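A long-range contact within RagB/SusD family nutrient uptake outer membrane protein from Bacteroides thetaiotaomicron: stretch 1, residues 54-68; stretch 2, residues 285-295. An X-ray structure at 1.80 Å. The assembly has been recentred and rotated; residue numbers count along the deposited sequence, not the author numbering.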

ATOM      1  N   TYR A  54     -14.782  -7.592   0.585  1.00 22.79           N
ATOM      2  CA  TYR A  54     -13.312  -7.598   0.831  1.00 22.37           C
ATOM      3  C   TYR A  54     -12.528  -7.983  -0.430  1.00 21.73           C
ATOM      4  O   TYR A  54     -11.300  -7.720  -0.475  1.00 20.67           O
ATOM      5  CB  TYR A  54     -12.947  -8.584   1.952  1.00 22.11           C
ATOM      6  CG  TYR A  54     -13.279  -8.161   3.362  1.00 20.64           C
ATOM      7  CD1 TYR A  54     -14.528  -8.408   3.913  1.00 21.36           C
ATOM      8  CD2 TYR A  54     -12.346  -7.530   4.164  1.00 19.84           C
ATOM      9  CE1 TYR A  54     -14.829  -8.027   5.215  1.00 20.08           C
ATOM     10  CE2 TYR A  54     -12.621  -7.164   5.484  1.00 20.52           C
ATOM     11  CZ  TYR A  54     -13.869  -7.420   6.021  1.00 20.55           C
ATOM     12  OH  TYR A  54     -14.160  -7.046   7.307  1.00 21.16           O
ATOM     13  N   ASP A  55     -13.134  -8.634  -1.427  1.00 20.51           N
ATOM     14  CA  ASP A  55     -12.327  -9.284  -2.491  1.00 24.67           C
ATOM     15  C   ASP A  55     -11.532  -8.254  -3.281  1.00 21.65           C
ATOM     16  O   ASP A  55     -10.389  -8.519  -3.641  1.00 21.92           O
ATOM     17  CB  ASP A  55     -13.187 -10.152  -3.409  1.00 29.09           C
ATOM     18  CG  ASP A  55     -13.349 -11.554  -2.877  1.00 33.68           C
ATOM     19  OD1 ASP A  55     -12.330 -12.174  -2.509  1.00 30.49           O
ATOM     20  OD2 ASP A  55     -14.508 -12.016  -2.815  1.00 37.90           O
ATOM     21  N   PRO A  56     -12.100  -7.086  -3.658  1.00 20.72           N
ATOM     22  CA  PRO A  56     -11.358  -6.119  -4.480  1.00 20.62           C
ATOM     23  C   PRO A  56     -10.073  -5.578  -3.814  1.00 19.98           C
ATOM     24  O   PRO A  56      -9.209  -5.092  -4.510  1.00 20.82           O
ATOM     25  CB  PRO A  56     -12.416  -5.039  -4.747  1.00 21.87           C
ATOM     26  CG  PRO A  56     -13.704  -5.834  -4.728  1.00 22.36           C
ATOM     27  CD  PRO A  56     -13.527  -6.713  -3.505  1.00 21.86           C
ATOM     28  N   LEU A  57      -9.949  -5.706  -2.489  1.00 18.80           N
ATOM     29  CA  LEU A  57      -8.653  -5.431  -1.796  1.00 18.51           C
ATOM     30  C   LEU A  57      -7.507  -6.147  -2.511  1.00 18.14           C
ATOM     31  O   LEU A  57      -6.411  -5.516  -2.617  1.00 18.77           O
ATOM     32  CB  LEU A  57      -8.688  -5.868  -0.321  1.00 19.13           C
ATOM     33  CG  LEU A  57      -9.575  -5.041   0.592  1.00 20.48           C
ATOM     34  CD1 LEU A  57      -9.630  -5.687   1.958  1.00 21.06           C
ATOM     35  CD2 LEU A  57      -9.134  -3.583   0.687  1.00 19.40           C
ATOM     36  N   HIS A  58      -7.680  -7.402  -2.940  1.00 17.71           N
ATOM     37  CA  HIS A  58      -6.567  -8.226  -3.458  1.00 19.39           C
ATOM     38  C   HIS A  58      -6.566  -8.231  -4.977  1.00 19.14           C
ATOM     39  O   HIS A  58      -5.871  -9.030  -5.517  1.00 18.67           O
ATOM     40  CB  HIS A  58      -6.536  -9.651  -2.887  1.00 20.47           C
ATOM     41  CG  HIS A  58      -7.720 -10.502  -3.210  1.00 23.63           C
ATOM     42  ND1 HIS A  58      -7.842 -11.220  -4.385  1.00 26.73           N
ATOM     43  CD2 HIS A  58      -8.826 -10.761  -2.492  1.00 23.48           C
ATOM     44  CE1 HIS A  58      -9.001 -11.872  -4.373  1.00 25.12           C
ATOM     45  NE2 HIS A  58      -9.606 -11.628  -3.219  1.00 24.03           N
ATOM     46  N   TRP A  59      -7.253  -7.312  -5.650  1.00 19.45           N
ATOM     47  CA  TRP A  59      -7.313  -7.282  -7.136  1.00 19.47           C
ATOM     48  C   TRP A  59      -6.224  -6.463  -7.831  1.00 19.16           C
ATOM     49  O   TRP A  59      -5.784  -6.912  -8.884  1.00 19.01           O
ATOM     50  CB  TRP A  59      -8.690  -6.737  -7.566  1.00 20.49           C
ATOM     51  CG  TRP A  59      -9.809  -7.705  -7.338  1.00 20.08           C
ATOM     52  CD1 TRP A  59      -9.755  -8.931  -6.744  1.00 22.35           C
ATOM     53  CD2 TRP A  59     -11.198  -7.485  -7.683  1.00 22.53           C
ATOM     54  NE1 TRP A  59     -11.009  -9.488  -6.699  1.00 24.43           N
ATOM     55  CE2 TRP A  59     -11.915  -8.623  -7.259  1.00 24.29           C
ATOM     56  CE3 TRP A  59     -11.890  -6.440  -8.301  1.00 25.74           C
ATOM     57  CZ2 TRP A  59     -13.294  -8.752  -7.450  1.00 24.85           C
ATOM     58  CZ3 TRP A  59     -13.248  -6.574  -8.510  1.00 26.42           C
ATOM     59  CH2 TRP A  59     -13.934  -7.715  -8.092  1.00 26.35           C
ATOM     60  N   PRO A  60      -5.900  -5.209  -7.412  1.00 17.37           N
ATOM     61  CA  PRO A  60      -5.265  -4.244  -8.305  1.00 18.46           C
ATOM     62  C   PRO A  60      -3.882  -4.608  -8.842  1.00 16.49           C
ATOM     63  O   PRO A  60      -3.518  -4.163  -9.936  1.00 16.71           O
ATOM     64  CB  PRO A  60      -5.165  -2.915  -7.529  1.00 19.61           C
ATOM     65  CG  PRO A  60      -5.603  -3.203  -6.146  1.00 18.74           C
ATOM     66  CD  PRO A  60      -6.241  -4.580  -6.138  1.00 17.44           C
ATOM     67  N   ASP A  61      -3.175  -5.503  -8.156  1.00 16.99           N
ATOM     68  CA  ASP A  61      -1.869  -5.999  -8.650  1.00 18.22           C
ATOM     69  C   ASP A  61      -2.040  -6.763  -9.986  1.00 17.30           C
ATOM     70  O   ASP A  61      -1.070  -6.810 -10.794  1.00 17.38           O
ATOM     71  CB  ASP A  61      -1.187  -6.833  -7.560  1.00 18.29           C
ATOM     72  CG  ASP A  61      -1.955  -8.087  -7.178  1.00 21.46           C
ATOM     73  OD1 ASP A  61      -3.180  -7.991  -6.872  1.00 20.12           O
ATOM     74  OD2 ASP A  61      -1.296  -9.146  -7.112  1.00 23.93           O
ATOM     75  N   TRP A  62      -3.225  -7.314 -10.266  1.00 19.59           N
ATOM     76  CA  TRP A  62      -3.518  -7.944 -11.580  1.00 20.24           C
ATOM     77  C   TRP A  62      -5.032  -8.065 -11.751  1.00 21.19           C
ATOM     78  O   TRP A  62      -5.646  -9.007 -11.192  1.00 20.89           O
ATOM     79  CB  TRP A  62      -2.802  -9.283 -11.733  1.00 22.46           C
ATOM     80  CG  TRP A  62      -3.196 -10.092 -12.929  1.00 23.43           C
ATOM     81  CD1 TRP A  62      -3.716 -11.352 -12.901  1.00 26.64           C
ATOM     82  CD2 TRP A  62      -3.186  -9.695 -14.312  1.00 24.29           C
ATOM     83  NE1 TRP A  62      -3.999 -11.783 -14.163  1.00 28.25           N
ATOM     84  CE2 TRP A  62      -3.659 -10.801 -15.055  1.00 27.85           C
ATOM     85  CE3 TRP A  62      -2.806  -8.534 -14.999  1.00 26.45           C
ATOM     86  CZ2 TRP A  62      -3.801 -10.767 -16.442  1.00 26.87           C
ATOM     87  CZ3 TRP A  62      -2.938  -8.494 -16.368  1.00 28.36           C
ATOM     88  CH2 TRP A  62      -3.452  -9.593 -17.075  1.00 29.69           C
ATOM     89  N   ALA A  63      -5.623  -7.122 -12.495  1.00 22.41           N
ATOM     90  CA  ALA A  63      -7.082  -7.061 -12.681  1.00 20.11           C
ATOM     91  C   ALA A  63      -7.400  -6.177 -13.895  1.00 23.65           C
ATOM     92  O   ALA A  63      -6.656  -5.191 -14.156  1.00 21.34           O
ATOM     93  CB  ALA A  63      -7.726  -6.521 -11.419  1.00 20.31           C
ATOM     94  N   PHE A  64      -8.485  -6.502 -14.606  1.00 24.05           N
ATOM     95  CA  PHE A  64      -8.965  -5.640 -15.725  1.00 24.07           C
ATOM     96  C   PHE A  64      -7.830  -5.452 -16.725  1.00 23.32           C
ATOM     97  O   PHE A  64      -7.658  -4.320 -17.208  1.00 26.69           O
ATOM     98  CB  PHE A  64      -9.473  -4.301 -15.174  1.00 24.06           C
ATOM     99  CG  PHE A  64     -10.587  -4.455 -14.169  1.00 28.13           C
ATOM    100  CD1 PHE A  64     -11.862  -4.859 -14.577  1.00 28.52           C
ATOM    101  CD2 PHE A  64     -10.367  -4.241 -12.811  1.00 26.34           C
ATOM    102  CE1 PHE A  64     -12.874  -5.071 -13.649  1.00 29.47           C
ATOM    103  CE2 PHE A  64     -11.394  -4.414 -11.890  1.00 27.84           C
ATOM    104  CZ  PHE A  64     -12.648  -4.825 -12.308  1.00 28.42           C
ATOM    105  N   ASP A  65      -7.062  -6.526 -16.955  1.00 22.98           N
ATOM    106  CA  ASP A  65      -5.925  -6.662 -17.906  1.00 27.72           C
ATOM    107  C   ASP A  65      -4.790  -5.672 -17.611  1.00 26.75           C
ATOM    108  O   ASP A  65      -3.955  -5.493 -18.485  1.00 23.07           O
ATOM    109  CB  ASP A  65      -6.429  -6.589 -19.347  1.00 33.38           C
ATOM    110  CG  ASP A  65      -7.477  -7.673 -19.539  1.00 38.00           C
ATOM    111  OD1 ASP A  65      -7.117  -8.857 -19.381  1.00 45.38           O
ATOM    112  OD2 ASP A  65      -8.655  -7.314 -19.712  1.00 50.90           O
ATOM    113  N   GLU A  66      -4.675  -5.190 -16.372  1.00 24.19           N
ATOM    114  CA  GLU A  66      -3.566  -4.318 -15.944  1.00 20.97           C
ATOM    115  C   GLU A  66      -2.917  -4.793 -14.638  1.00 18.43           C
ATOM    116  O   GLU A  66      -3.586  -5.400 -13.824  1.00 19.62           O
ATOM    117  CB  GLU A  66      -4.086  -2.924 -15.657  1.00 25.12           C
ATOM    118  CG  GLU A  66      -4.491  -2.239 -16.932  1.00 28.32           C
ATOM    119  CD  GLU A  66      -4.976  -0.828 -16.763  1.00 26.02           C
ATOM    120  OE1 GLU A  66      -4.415  -0.095 -15.936  1.00 23.36           O
ATOM    121  OE2 GLU A  66      -5.879  -0.464 -17.550  1.00 27.34           O
ATOM    122  N   TYR A  67      -1.635  -4.479 -14.497  1.00 19.50           N
ATOM    123  CA  TYR A  67      -0.846  -4.579 -13.231  1.00 17.74           C
ATOM    124  C   TYR A  67      -0.770  -3.196 -12.614  1.00 16.16           C
ATOM    125  O   TYR A  67      -0.052  -2.322 -13.161  1.00 19.84           O
ATOM    126  CB  TYR A  67       0.543  -5.126 -13.545  1.00 18.61           C
ATOM    127  CG  TYR A  67       0.525  -6.431 -14.278  1.00 19.58           C
ATOM    128  CD1 TYR A  67       0.402  -7.631 -13.605  1.00 20.73           C
ATOM    129  CD2 TYR A  67       0.642  -6.484 -15.659  1.00 21.74           C
ATOM    130  CE1 TYR A  67       0.365  -8.837 -14.269  1.00 22.17           C
ATOM    131  CE2 TYR A  67       0.596  -7.685 -16.341  1.00 21.52           C
ATOM    132  CZ  TYR A  67       0.487  -8.870 -15.643  1.00 24.21           C
ATOM    133  OH  TYR A  67       0.448 -10.095 -16.262  1.00 29.31           O
ATOM    134  N   ASN A  68      -1.577  -2.926 -11.583  1.00 15.69           N
ATOM    135  CA  ASN A  68      -1.599  -1.629 -10.861  1.00 16.04           C
ATOM    136  C   ASN A  68      -1.408  -1.886  -9.350  1.00 16.31           C
ATOM    137  O   ASN A  68      -2.182  -1.400  -8.531  1.00 16.12           O
ATOM    138  CB  ASN A  68      -2.908  -0.862 -11.070  1.00 16.55           C
ATOM    139  CG  ASN A  68      -3.236  -0.329 -12.463  1.00 18.91           C
ATOM    140  OD1 ASN A  68      -4.329   0.235 -12.602  1.00 21.26           O
ATOM    141  ND2 ASN A  68      -2.379  -0.511 -13.461  1.00 18.62           N
ATOM    142  N   VAL A 285      -5.124 -20.578  -7.339  1.00 39.77           N
ATOM    143  CA  VAL A 285      -5.435 -20.815  -8.784  1.00 41.09           C
ATOM    144  C   VAL A 285      -5.676 -19.477  -9.514  1.00 41.64           C
ATOM    145  O   VAL A 285      -6.395 -19.472 -10.538  1.00 41.07           O
ATOM    146  CB  VAL A 285      -6.597 -21.824  -8.943  1.00 43.25           C
ATOM    147  CG1 VAL A 285      -6.208 -23.188  -8.404  1.00 41.84           C
ATOM    148  CG2 VAL A 285      -7.883 -21.346  -8.284  1.00 42.80           C
ATOM    149  N   ARG A 286      -5.064 -18.370  -9.055  1.00 36.68           N
ATOM    150  CA  ARG A 286      -5.106 -17.082  -9.798  1.00 33.81           C
ATOM    151  C   ARG A 286      -4.359 -17.327 -11.124  1.00 36.88           C
ATOM    152  O   ARG A 286      -3.344 -18.078 -11.126  1.00 34.05           O
ATOM    153  CB  ARG A 286      -4.533 -15.923  -8.978  1.00 34.54           C
ATOM    154  CG  ARG A 286      -4.773 -14.561  -9.607  1.00 33.11           C
ATOM    155  CD  ARG A 286      -4.058 -13.440  -8.883  1.00 30.41           C
ATOM    156  NE  ARG A 286      -4.640 -12.109  -9.126  1.00 27.54           N
ATOM    157  CZ  ARG A 286      -4.366 -11.017  -8.405  1.00 27.98           C
ATOM    158  NH1 ARG A 286      -3.496 -11.098  -7.402  1.00 26.28           N
ATOM    159  NH2 ARG A 286      -4.974  -9.869  -8.663  1.00 24.81           N
ATOM    160  N   ASP A 287      -4.862 -16.743 -12.215  1.00 36.27           N
ATOM    161  CA  ASP A 287      -4.403 -17.061 -13.595  1.00 38.11           C
ATOM    162  C   ASP A 287      -4.589 -15.835 -14.487  1.00 35.56           C
ATOM    163  O   ASP A 287      -5.337 -14.902 -14.093  1.00 29.66           O
ATOM    164  CB  ASP A 287      -5.170 -18.248 -14.203  1.00 37.91           C
ATOM    165  CG  ASP A 287      -4.325 -19.145 -15.094  1.00 42.93           C
ATOM    166  OD1 ASP A 287      -3.138 -18.818 -15.340  1.00 45.22           O
ATOM    167  OD2 ASP A 287      -4.856 -20.190 -15.518  1.00 47.45           O
ATOM    168  N   TRP A 288      -3.977 -15.882 -15.676  1.00 35.19           N
ATOM    169  CA  TRP A 288      -4.096 -14.812 -16.707  1.00 38.64           C
ATOM    170  C   TRP A 288      -5.576 -14.521 -16.938  1.00 38.78           C
ATOM    171  O   TRP A 288      -5.962 -13.326 -16.918  1.00 38.33           O
ATOM    172  CB  TRP A 288      -3.380 -15.258 -17.986  1.00 40.41           C
ATOM    173  CG  TRP A 288      -2.029 -15.811 -17.662  1.00 40.81           C
ATOM    174  CD1 TRP A 288      -1.634 -17.120 -17.706  1.00 41.80           C
ATOM    175  CD2 TRP A 288      -0.923 -15.062 -17.116  1.00 37.81           C
ATOM    176  NE1 TRP A 288      -0.336 -17.230 -17.280  1.00 44.78           N
ATOM    177  CE2 TRP A 288       0.132 -15.984 -16.926  1.00 41.45           C
ATOM    178  CE3 TRP A 288      -0.704 -13.703 -16.833  1.00 41.04           C
ATOM    179  CZ2 TRP A 288       1.382 -15.585 -16.440  1.00 40.21           C
ATOM    180  CZ3 TRP A 288       0.525 -13.314 -16.340  1.00 37.78           C
ATOM    181  CH2 TRP A 288       1.553 -14.242 -16.160  1.00 40.75           C
ATOM    182  N   GLY A 289      -6.353 -15.602 -17.103  1.00 41.67           N
ATOM    183  CA  GLY A 289      -7.798 -15.591 -17.377  1.00 44.46           C
ATOM    184  C   GLY A 289      -8.655 -15.520 -16.117  1.00 47.35           C
ATOM    185  O   GLY A 289      -9.837 -15.211 -16.290  1.00 45.61           O
ATOM    186  N   SER A 290      -8.096 -15.755 -14.912  1.00 46.41           N
ATOM    187  CA  SER A 290      -8.810 -15.708 -13.602  1.00 48.02           C
ATOM    188  C   SER A 290      -8.128 -14.751 -12.616  1.00 44.02           C
ATOM    189  O   SER A 290      -7.681 -15.170 -11.546  1.00 42.79           O
ATOM    190  CB  SER A 290      -8.917 -17.099 -13.011  1.00 52.55           C
ATOM    191  OG  SER A 290      -9.401 -18.020 -13.976  1.00 60.94           O
ATOM    192  N   PRO A 291      -8.035 -13.434 -12.921  1.00 39.69           N
ATOM    193  CA  PRO A 291      -7.327 -12.500 -12.037  1.00 37.25           C
ATOM    194  C   PRO A 291      -8.008 -12.223 -10.681  1.00 36.00           C
ATOM    195  O   PRO A 291      -7.365 -11.696  -9.789  1.00 32.32           O
ATOM    196  CB  PRO A 291      -7.275 -11.192 -12.858  1.00 39.59           C
ATOM    197  CG  PRO A 291      -8.470 -11.298 -13.807  1.00 42.97           C
ATOM    198  CD  PRO A 291      -8.579 -12.780 -14.127  1.00 39.84           C
ATOM    199  N   LEU A 292      -9.317 -12.472 -10.555  1.00 32.28           N
ATOM    200  CA  LEU A 292     -10.108 -11.913  -9.421  1.00 36.11           C
ATOM    201  C   LEU A 292     -10.196 -12.919  -8.260  1.00 34.88           C
ATOM    202  O   LEU A 292     -10.619 -12.512  -7.157  1.00 34.76           O
ATOM    203  CB  LEU A 292     -11.489 -11.519  -9.954  1.00 37.03           C
ATOM    204  CG  LEU A 292     -11.455 -10.584 -11.163  1.00 36.88           C
ATOM    205  CD1 LEU A 292     -12.847 -10.020 -11.432  1.00 38.37           C
ATOM    206  CD2 LEU A 292     -10.456  -9.463 -10.926  1.00 36.02           C
ATOM    207  N   VAL A 293      -9.839 -14.173  -8.515  1.00 36.74           N
ATOM    208  CA  VAL A 293      -9.960 -15.283  -7.528  1.00 40.44           C
ATOM    209  C   VAL A 293      -9.034 -14.938  -6.354  1.00 42.09           C
ATOM    210  O   VAL A 293      -7.953 -14.288  -6.584  1.00 41.04           O
ATOM    211  CB  VAL A 293      -9.651 -16.661  -8.158  1.00 43.61           C
ATOM    212  CG1 VAL A 293     -10.537 -16.965  -9.372  1.00 45.78           C
ATOM    213  CG2 VAL A 293      -8.185 -16.825  -8.519  1.00 44.10           C
ATOM    214  N   ALA A 294      -9.443 -15.330  -5.146  1.00 37.51           N
ATOM    215  CA  ALA A 294      -8.630 -15.276  -3.912  1.00 36.38           C
ATOM    216  C   ALA A 294      -7.492 -16.307  -4.042  1.00 36.60           C
ATOM    217  O   ALA A 294      -7.703 -17.514  -3.747  1.00 35.80           O
ATOM    218  CB  ALA A 294      -9.498 -15.492  -2.698  1.00 35.14           C
ATOM    219  N   GLY A 295      -6.347 -15.841  -4.554  1.00 29.39           N
ATOM    220  CA  GLY A 295      -5.136 -16.642  -4.788  1.00 28.49           C
ATOM    221  C   GLY A 295      -3.934 -15.880  -4.280  1.00 28.09           C
ATOM    222  O   GLY A 295      -4.064 -15.225  -3.180  1.00 25.95           O
TER
HETATM  223  O   HOH W   1      -6.920 -11.837  -6.871  1.00 26.25           O
HETATM  224  O   HOH W   2      -7.226 -10.972 -17.076  1.00 41.91           O

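Residues at least 221 positions apart in sequence touch where the two stretches meet, a stretch of turns with a short 3-10 segment near one end against a segment without regular helix or strand, in a mixed contact in which one buried arginine is held by a carboxylate and a backbone carbonyl while tryptophan rings pack against proline and leucine around it. Together they bury 632 Å² of surface, and no backbone-to-backbone hydrogen bond joins them.

Arg 286 reaches across with all its chi angles near t, an extended side chain that carries the guanidinium into the turn formed by Trp 59 to Trp 62. There it forms a salt bridge with Asp 61, in which Arg 286 NH1 lies 3.0 Å from Asp 61 OD2; Arg 286 NH2 also donates to Asp 61 OD1 at 3.2 Å, whereas the hydrogen bonds from NH1 to the two carboxylate oxygens of Asp 61 are weak. A shorter bond, 2.8 Å, runs from Arg 286 NH2 to Trp 62 O, so the charged group is anchored to the main chain of the turn as well as to its acidic side chain. Trp 62 CB lies over one face of the guanidinium. On its own side, Arg 286 makes weak hydrogen bonds to Pro 291 O from NE (2.8 Å) and NH2 (3.2 Å), which tie the side chain back to the loop from which it extends.

Trp 59, Trp 62 and Tyr 67 pack beside this polar centre. Pro 291 sits over one face of the Trp 62 ring, with Pro 291 CB 3.6 Å from Trp 62 CD1, while the backbone oxygens of Asp 287 and Trp 288 approach the ring edge. Trp 62 NE1 donates a long, weak hydrogen bond of 3.4 Å to Asp 287 O. Trp 59 uses its indole in two ways: Trp 59 NE1 makes a weak hydrogen bond to Leu 292 O (3.1 Å, bent to 128°), and Leu 292 CD2 lies 3.9 Å from the centroid of the five-membered ring, only 11° off the normal, a CH-pi contact. The same methyl, Leu 292 CD2, is 4.0 Å from Ala 63 CB. Farther out, the edges of Tyr 67 and Trp 288 meet, with Tyr 67 OH 3.2 Å from Trp 288 CZ3.

His 58 closes the other end of the contact. His 58 NE2 donates to Asp 55 OD1 (2.9 Å), a hydrogen bond within the stretch that is consistent with the ring's orientation, and His 58 CE1 lies 3.3 Å from Leu 292 O. Water 1 extends the polar network: its oxygen lies 2.7 Å from His 58 ND1, 2.7 Å from Val 293 O and 3.0 Å from Pro 291 O. Water 2 bridges the stretches separately, donating to Asp 65 OD1 (3.1 Å) and Trp 288 O (2.7 Å).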